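Local coordinates for putative type VI secretion protein (Escherichia coli, PDB 6SK0), which forms a trimeric spike at the tip of the type VI secretion system, probably puncturing target membranes, and carries a phospholipase effector, at residues Ile736-Gly740 against Gly741-Leu745; Leu686-Lys690 against Gly691-Ile695. One frame throughout, in Å; residues are numbered along the deposited sequence.

Contact 1. Residues Ile736-Gly740 against Gly741-Leu745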
# COMPACT_ATOMS: atom_id res chain seq x y z
N ILE A 736 1.98 -47.64 5.43
CA ILE A 736 1.21 -48.16 4.31
C ILE A 736 1.78 -47.51 3.06
O ILE A 736 1.83 -46.28 2.96
CB ILE A 736 -0.28 -47.86 4.45
CG1 ILE A 736 -0.83 -48.54 5.70
CG2 ILE A 736 -1.02 -48.32 3.22
CD1 ILE A 736 -2.26 -48.26 5.96
N LYS A 737 2.22 -48.33 2.13
CA LYS A 737 2.81 -47.84 0.89
C LYS A 737 2.01 -48.35 -0.29
O LYS A 737 1.77 -49.55 -0.42
CB LYS A 737 4.27 -48.25 0.77
CG LYS A 737 4.91 -47.76 -0.50
CD LYS A 737 6.27 -48.37 -0.69
CE LYS A 737 7.13 -48.20 0.54
NZ LYS A 737 8.31 -49.10 0.52
N LEU A 738 1.59 -47.43 -1.14
CA LEU A 738 0.99 -47.73 -2.43
C LEU A 738 2.02 -47.34 -3.48
O LEU A 738 2.31 -46.15 -3.65
CB LEU A 738 -0.31 -46.98 -2.63
CG LEU A 738 -1.59 -47.49 -1.98
CD1 LEU A 738 -1.52 -47.36 -0.48
CD2 LEU A 738 -2.79 -46.74 -2.52
N SER A 739 2.59 -48.33 -4.15
CA SER A 739 3.60 -48.07 -5.17
C SER A 739 3.67 -49.27 -6.10
O SER A 739 3.31 -50.39 -5.72
CB SER A 739 4.97 -47.79 -4.55
OG SER A 739 5.47 -48.92 -3.87
N GLY A 740 4.17 -49.02 -7.30
CA GLY A 740 4.04 -50.01 -8.34
C GLY A 740 2.56 -50.21 -8.57
O GLY A 740 1.82 -49.25 -8.81
N GLY A 741 2.11 -51.44 -8.47
CA GLY A 741 0.69 -51.69 -8.42
C GLY A 741 0.38 -52.45 -7.17
O GLY A 741 -0.56 -53.25 -7.12
N ASN A 742 1.18 -52.23 -6.14
CA ASN A 742 1.12 -53.00 -4.92
C ASN A 742 0.68 -52.14 -3.75
O ASN A 742 0.78 -50.92 -3.77
CB ASN A 742 2.47 -53.64 -4.60
CG ASN A 742 2.98 -54.50 -5.72
OD1 ASN A 742 2.24 -55.31 -6.27
ND2 ASN A 742 4.24 -54.33 -6.07
N ILE A 743 0.19 -52.82 -2.73
CA ILE A 743 -0.08 -52.21 -1.43
C ILE A 743 0.74 -52.96 -0.41
O ILE A 743 0.68 -54.19 -0.33
CB ILE A 743 -1.58 -52.26 -1.08
CG1 ILE A 743 -2.41 -51.63 -2.19
CG2 ILE A 743 -1.82 -51.58 0.24
CD1 ILE A 743 -3.88 -51.68 -1.95
N GLU A 744 1.51 -52.22 0.38
CA GLU A 744 2.35 -52.80 1.41
C GLU A 744 1.97 -52.18 2.75
O GLU A 744 2.01 -50.96 2.91
CB GLU A 744 3.82 -52.57 1.10
CG GLU A 744 4.77 -53.22 2.06
CD GLU A 744 6.20 -53.13 1.58
OE1 GLU A 744 6.42 -53.09 0.36
OE2 GLU A 744 7.11 -53.08 2.43
N LEU A 745 1.58 -53.03 3.69
CA LEU A 745 1.31 -52.63 5.06
C LEU A 745 2.42 -53.23 5.91
O LEU A 745 2.45 -54.45 6.13
CB LEU A 745 -0.06 -53.10 5.53
CG LEU A 745 -1.28 -52.33 5.05
CD1 LEU A 745 -1.64 -52.77 3.66
CD2 LEU A 745 -2.41 -52.57 6.00
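Lys-737 and Glu-744 face each other across a tight antiparallel hairpin and use both of their backbone polar groups on one another. Lys-737 N donates to Glu-744 O at 2.8 Å, and Glu-744 N returns a bond to Lys-737 O, also 2.8 Å. Nearer the turn, Ser-739 and Asn-742 form the next hydrogen-bonded pair. Asn-742 N reaches Ser-739 O at 2.8 Å, but from above the carbonyl, 38° out of its plane, while the return bond from Ser-739 N to Asn-742 O is longer at 3.2 Å. This pair closes a type II' turn with Gly-740 and Gly-741 at its corners; the positive phi of Gly-740 suits that turn. Glu-744 O carries an extra, weaker load, a CA-H...O contact from Ile-736 CA at 3.2 Å.

On the polar face, Lys-737 and Glu-744 both set CG anti to the backbone N (chi1 180° and -175°), which on antiparallel strands sends the two chains apart at first. The bend of Lys-737 at chi3 swings its end back, leaving NZ 4.4 Å from Glu-744 OE1, beyond a salt bridge. Glu-744 OE2 is instead paired with Lys-754 of the second subunit, and Asn-742 OD1 accepts from the backbone N of Gln-750 there. The other face is apolar: Ile-736 and Leu-745 lie side by side, CG1 to CG 3.9 Å, and Leu-738 CG meets Ile-743 CG1 at 4.2 Å.

Strand 726-731 flanks the hairpin by bonding to Ile-736 and Leu-738, while Ile-743 to Leu-745 pair in parallel with a strand of the second subunit. Ile-736 packs on its counterparts in both other subunits, so the apolar face lines the core of the trimeric spike.

Contact 2. Residues Leu686-Lys690 against Gly691-Ile695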
# COMPACT_ATOMS: atom_id res chain seq x y z
N LEU A 686 -6.28 -19.04 6.04
CA LEU A 686 -6.45 -18.93 4.60
C LEU A 686 -7.81 -19.52 4.29
O LEU A 686 -7.98 -20.74 4.23
CB LEU A 686 -5.31 -19.64 3.87
CG LEU A 686 -3.92 -19.32 4.43
CD1 LEU A 686 -2.86 -20.29 3.94
CD2 LEU A 686 -3.51 -17.90 4.11
N LEU A 687 -8.80 -18.65 4.13
CA LEU A 687 -10.19 -19.05 4.08
C LEU A 687 -10.85 -18.53 2.82
O LEU A 687 -10.74 -17.35 2.48
CB LEU A 687 -10.95 -18.53 5.30
CG LEU A 687 -10.23 -18.62 6.64
CD1 LEU A 687 -11.03 -17.89 7.71
CD2 LEU A 687 -10.00 -20.08 7.03
N ALA A 688 -11.54 -19.42 2.13
CA ALA A 688 -12.50 -19.05 1.10
C ALA A 688 -13.88 -19.35 1.65
O ALA A 688 -14.24 -20.52 1.82
CB ALA A 688 -12.23 -19.79 -0.20
N ALA A 689 -14.64 -18.30 1.96
CA ALA A 689 -16.03 -18.50 2.35
C ALA A 689 -16.79 -19.22 1.25
O ALA A 689 -17.56 -20.14 1.53
CB ALA A 689 -16.68 -17.16 2.67
N LYS A 690 -16.56 -18.84 0.01
CA LYS A 690 -17.07 -19.54 -1.16
C LYS A 690 -15.96 -19.65 -2.17
O LYS A 690 -14.97 -18.93 -2.12
CB LYS A 690 -18.27 -18.82 -1.79
CG LYS A 690 -19.43 -18.62 -0.86
CD LYS A 690 -20.50 -17.78 -1.53
CE LYS A 690 -21.61 -17.45 -0.57
NZ LYS A 690 -22.67 -16.64 -1.23
N GLY A 691 -16.13 -20.58 -3.10
CA GLY A 691 -15.16 -20.78 -4.14
C GLY A 691 -14.08 -21.77 -3.75
O GLY A 691 -13.79 -22.00 -2.58
N ARG A 692 -13.46 -22.35 -4.77
CA ARG A 692 -12.47 -23.39 -4.59
C ARG A 692 -11.17 -22.83 -4.00
O ARG A 692 -10.73 -21.74 -4.37
CB ARG A 692 -12.20 -24.05 -5.93
CG ARG A 692 -11.26 -25.22 -5.92
CD ARG A 692 -11.31 -25.92 -7.27
NE ARG A 692 -10.12 -26.73 -7.52
CZ ARG A 692 -9.09 -26.33 -8.26
NH1 ARG A 692 -9.10 -25.14 -8.82
NH2 ARG A 692 -8.05 -27.14 -8.43
N VAL A 693 -10.58 -23.56 -3.07
CA VAL A 693 -9.23 -23.28 -2.60
C VAL A 693 -8.28 -24.18 -3.37
O VAL A 693 -8.42 -25.41 -3.35
CB VAL A 693 -9.10 -23.51 -1.09
CG1 VAL A 693 -7.64 -23.43 -0.67
CG2 VAL A 693 -9.91 -22.50 -0.33
N ASN A 694 -7.33 -23.57 -4.05
CA ASN A 694 -6.37 -24.29 -4.87
C ASN A 694 -4.96 -23.91 -4.43
O ASN A 694 -4.58 -22.74 -4.50
CB ASN A 694 -6.57 -23.99 -6.35
CG ASN A 694 -5.66 -24.80 -7.23
OD1 ASN A 694 -5.13 -24.31 -8.22
ND2 ASN A 694 -5.47 -26.06 -6.87
N ILE A 695 -4.21 -24.90 -3.97
CA ILE A 695 -2.84 -24.72 -3.52
C ILE A 695 -1.97 -25.63 -4.36
O ILE A 695 -2.13 -26.85 -4.34
CB ILE A 695 -2.69 -25.04 -2.03
CG1 ILE A 695 -3.65 -24.17 -1.21
CG2 ILE A 695 -1.25 -24.85 -1.58
CD1 ILE A 695 -3.75 -24.56 0.21
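Ala-689 O, in the bend between Ala-688 and the Gly-691 that Ala-688 touches, accepts a hydrogen bond from Ser-699 OG of the second subunit. No hydrogen bond joins residues 686-690 to 691-695, so this intersubunit bond ties the bend to a neighbouring chain while apolar contact spans its inside.

The inner contact centres on one methyl group. Ala-688 CB meets Val-693 CG2 at 3.6 Å, and the same CB lies 3.6 Å from Gly-691 O, so the methyl rests against both a valine branch and a carbonyl oxygen. A chi1 of 171° in Val-693 leaves CG2 beside its backbone N, and that is the branch that faces Ala-688. The corner is made by two unlike backbones: Ala-689 is close to helical, whereas Gly-691 has a phi of 88°, a region that glycine enters readily. Here the carbonyl oxygens of Lys-690 and Gly-691 come within 3.3 Å of each other, two acceptors with no proton between them.

Outside the bend, the extended chain of Lys-690 leads away from Val-693 and packs on Ser-699 of the second subunit. Arg-692, just before strand 693-697, reaches forward along it and lays one guanidinium face over Asn-694 CB, with that CB 3.6 Å from the guanidinium plane and nearer its edge than its centre. The amide of Asn-694 is held at both ends: OD1 by Gln-696 NE2, and ND2 by a weak bond to Ser-703 O of the second subunit.

Both strands pair in parallel with strands of the other two subunits, as in an intertwined triple-stranded beta-helix. The chemistry therefore implies a corner shaped by glycine and small apolar groups, with directional polar bonding directed largely to neighbouring chains.

In the fold
Both contacts are places where the chain reverses along the elongated spike, and both belong to its DUF2345 region. Contact 2 comes first in sequence; contact 1 lies nearer the C-terminal end of the modelled chain, about 51 Å from the chain centre to its own centre, against about 25 Å for contact 2. Their centres are about 32 Å apart and their nearest atoms about 20 Å. They differ in bonding: 736-745 closes on itself as a hairpin and also pairs with the second subunit, whereas 686-695 has no hydrogen bond across its bend and its strands pair with both other subunits. Each also meets both other subunits, so both belong to the trimer interface.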